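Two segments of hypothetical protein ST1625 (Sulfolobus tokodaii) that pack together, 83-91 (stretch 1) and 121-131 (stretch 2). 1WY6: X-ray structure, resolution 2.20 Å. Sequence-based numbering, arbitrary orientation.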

# COMPACT_ATOMS: atom_id res chain seq x y z
N CYS A 83 2.11 1.98 5.15
CA CYS A 83 3.39 2.65 4.98
C CYS A 83 3.17 4.02 4.35
O CYS A 83 3.95 4.94 4.54
CB CYS A 83 4.33 1.81 4.12
SG CYS A 83 5.15 0.48 5.06
N GLY A 84 2.09 4.15 3.58
CA GLY A 84 1.79 5.44 3.00
C GLY A 84 1.44 6.39 4.14
O GLY A 84 1.92 7.52 4.19
N VAL A 85 0.62 5.91 5.07
CA VAL A 85 0.21 6.72 6.22
C VAL A 85 1.37 7.00 7.18
O VAL A 85 1.54 8.12 7.64
CB VAL A 85 -0.95 6.05 7.00
CG1 VAL A 85 -1.31 6.87 8.25
CG2 VAL A 85 -2.18 5.93 6.10
N ILE A 86 2.16 5.97 7.51
CA ILE A 86 3.28 6.16 8.42
C ILE A 86 4.28 7.13 7.81
O ILE A 86 4.78 8.02 8.49
CB ILE A 86 3.99 4.82 8.71
CG1 ILE A 86 3.02 3.85 9.39
CG2 ILE A 86 5.21 5.06 9.61
CD1 ILE A 86 3.62 2.50 9.74
N ASN A 87 4.56 6.95 6.53
CA ASN A 87 5.48 7.82 5.82
C ASN A 87 4.75 9.11 5.40
O ASN A 87 5.32 9.97 4.74
CB ASN A 87 6.02 7.10 4.57
CG ASN A 87 7.01 5.99 4.92
OD1 ASN A 87 6.92 5.38 5.97
ND2 ASN A 87 7.94 5.73 4.02
N ASN A 88 3.48 9.22 5.80
CA ASN A 88 2.65 10.37 5.45
C ASN A 88 2.91 10.74 4.00
O ASN A 88 3.02 11.92 3.65
CB ASN A 88 2.98 11.57 6.34
CG ASN A 88 1.95 12.68 6.21
OD1 ASN A 88 0.75 12.45 6.37
ND2 ASN A 88 2.41 13.89 5.94
N THR A 89 3.01 9.73 3.15
CA THR A 89 3.28 9.96 1.75
C THR A 89 2.37 9.12 0.86
O THR A 89 2.14 7.94 1.11
CB THR A 89 4.75 9.63 1.40
OG1 THR A 89 5.04 10.08 0.07
CG2 THR A 89 5.02 8.13 1.50
N LEU A 90 1.85 9.75 -0.18
CA LEU A 90 0.99 9.09 -1.14
C LEU A 90 1.86 8.86 -2.38
O LEU A 90 2.65 9.73 -2.75
CB LEU A 90 -0.19 10.00 -1.48
CG LEU A 90 -1.28 9.48 -2.42
CD1 LEU A 90 -1.87 8.20 -1.87
CD2 LEU A 90 -2.36 10.55 -2.57
N ASN A 91 1.73 7.70 -3.00
CA ASN A 91 2.51 7.38 -4.20
C ASN A 91 1.75 6.33 -5.01
O ASN A 91 0.72 5.83 -4.57
CB ASN A 91 3.89 6.84 -3.81
CG ASN A 91 3.81 5.58 -3.00
OD1 ASN A 91 3.10 4.65 -3.37
ND2 ASN A 91 4.54 5.54 -1.89
N ASN A 121 -4.87 12.62 14.19
CA ASN A 121 -4.92 13.12 12.82
C ASN A 121 -3.64 13.90 12.51
O ASN A 121 -3.46 15.03 12.97
CB ASN A 121 -6.15 14.02 12.62
CG ASN A 121 -6.56 14.14 11.16
OD1 ASN A 121 -5.78 14.58 10.31
ND2 ASN A 121 -7.79 13.75 10.86
N GLU A 122 -2.76 13.30 11.72
CA GLU A 122 -1.49 13.93 11.36
C GLU A 122 -1.22 13.83 9.86
O GLU A 122 -0.34 14.52 9.33
CB GLU A 122 -0.35 13.27 12.14
CG GLU A 122 0.99 13.97 11.99
CD GLU A 122 0.92 15.43 12.39
OE1 GLU A 122 0.44 15.72 13.51
OE2 GLU A 122 1.37 16.29 11.60
N VAL A 123 -1.97 12.96 9.19
CA VAL A 123 -1.80 12.76 7.75
C VAL A 123 -2.17 14.00 6.96
O VAL A 123 -2.98 14.82 7.41
CB VAL A 123 -2.67 11.58 7.25
CG1 VAL A 123 -2.04 10.26 7.69
CG2 VAL A 123 -4.08 11.70 7.80
N SER A 124 -1.58 14.14 5.77
CA SER A 124 -1.84 15.29 4.91
C SER A 124 -3.24 15.18 4.31
O SER A 124 -3.89 14.14 4.38
CB SER A 124 -0.81 15.34 3.79
OG SER A 124 -0.92 14.22 2.94
N ALA A 125 -3.70 16.27 3.70
CA ALA A 125 -5.02 16.30 3.08
C ALA A 125 -5.14 15.29 1.94
O ALA A 125 -6.18 14.65 1.77
CB ALA A 125 -5.31 17.71 2.57
N SER A 126 -4.07 15.14 1.16
CA SER A 126 -4.07 14.21 0.03
C SER A 126 -4.41 12.79 0.47
O SER A 126 -5.25 12.12 -0.13
CB SER A 126 -2.72 14.23 -0.68
OG SER A 126 -1.67 13.90 0.21
N ILE A 127 -3.76 12.34 1.53
CA ILE A 127 -4.00 11.00 2.05
C ILE A 127 -5.45 10.88 2.54
O ILE A 127 -6.13 9.89 2.23
CB ILE A 127 -2.97 10.68 3.18
CG1 ILE A 127 -1.58 10.53 2.54
CG2 ILE A 127 -3.36 9.40 3.90
CD1 ILE A 127 -0.41 10.56 3.52
N LEU A 128 -5.95 11.87 3.27
CA LEU A 128 -7.34 11.84 3.74
C LEU A 128 -8.26 11.72 2.53
O LEU A 128 -9.26 10.99 2.56
CB LEU A 128 -7.68 13.13 4.50
CG LEU A 128 -7.02 13.38 5.85
CD1 LEU A 128 -7.27 14.82 6.27
CD2 LEU A 128 -7.55 12.41 6.88
N VAL A 129 -7.93 12.44 1.46
CA VAL A 129 -8.75 12.41 0.25
C VAL A 129 -8.70 11.04 -0.44
O VAL A 129 -9.73 10.54 -0.89
CB VAL A 129 -8.31 13.49 -0.75
CG1 VAL A 129 -8.93 13.23 -2.11
CG2 VAL A 129 -8.74 14.86 -0.24
N ALA A 130 -7.51 10.46 -0.52
CA ALA A 130 -7.33 9.16 -1.16
C ALA A 130 -8.19 8.10 -0.46
O ALA A 130 -8.98 7.42 -1.11
CB ALA A 130 -5.85 8.75 -1.13
N ILE A 131 -8.05 7.98 0.86
CA ILE A 131 -8.83 7.00 1.63
C ILE A 131 -10.34 7.29 1.61
O ILE A 131 -11.15 6.36 1.54
CB ILE A 131 -8.36 6.92 3.12
CG1 ILE A 131 -6.98 6.27 3.21
CG2 ILE A 131 -9.33 6.09 3.94
CD1 ILE A 131 -5.83 7.12 2.76

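How does the chain leading into the second helix meet stretch 1? Asn121 stays out of reach and Glu122 is only grazed, so the contact properly starts at Val123. Val123 CG1 lies 3.5 Å from Val85 CG1, a close apolar pairing on the last helical turn of stretch 1. Here the backbones also approach one another, with the CA atoms of Val123 and Asn88 5.6 Å apart.

What holds the start of the helix in place? Ser124, at the N-cap position, donates its backbone N-H to Asn88 OD1, N to OD1 2.9 Å, the sole hydrogen bond between the stretches; its N-H...acceptor angle of 134° is well short of linear. Asn88 has left helical geometry with positive phi, in a Schellman motif where Thr89 N bonds to Gly84 O at 2.7 Å. From this turn its side chain, with chi1 in t, reaches the other stretch. The hydroxyls of Ser124 and Ser126 also pair, OG to OG at 2.8 Å, within stretch 2. Ser126 O accepts the helical hydrogen bond from Ala130 N at 2.8 Å, and a leucine methyl packs beside it, Leu90 CD2 lying 4.1 Å from Ser126 O.

Why is Ile127 central? It has the largest area covered by the opposing stretch, and its side chain, m at chi1 and t at chi2, ends against the turn. Ile127 CD1 sits 3.4 Å from Asn88 C, 3.6 Å from Asn88 OD1 and 3.9 Å from Gly84 O, so a methyl group packs on the turn as the helix ends. It also has apolar side-chain contacts: Ile127 CG2 is 4.3 Å from Val85 CG2, and Ile127 CG1 is 4.3 Å from Leu90 CB.

How does the contact finish? Leu90 points toward the second helix and spans one of its turns, reaching Ala130: Leu90 CD1 is 4.1 Å from Ala130 CB, and Leu90 CD2 is 4.2 Å from the same Ala130 CB.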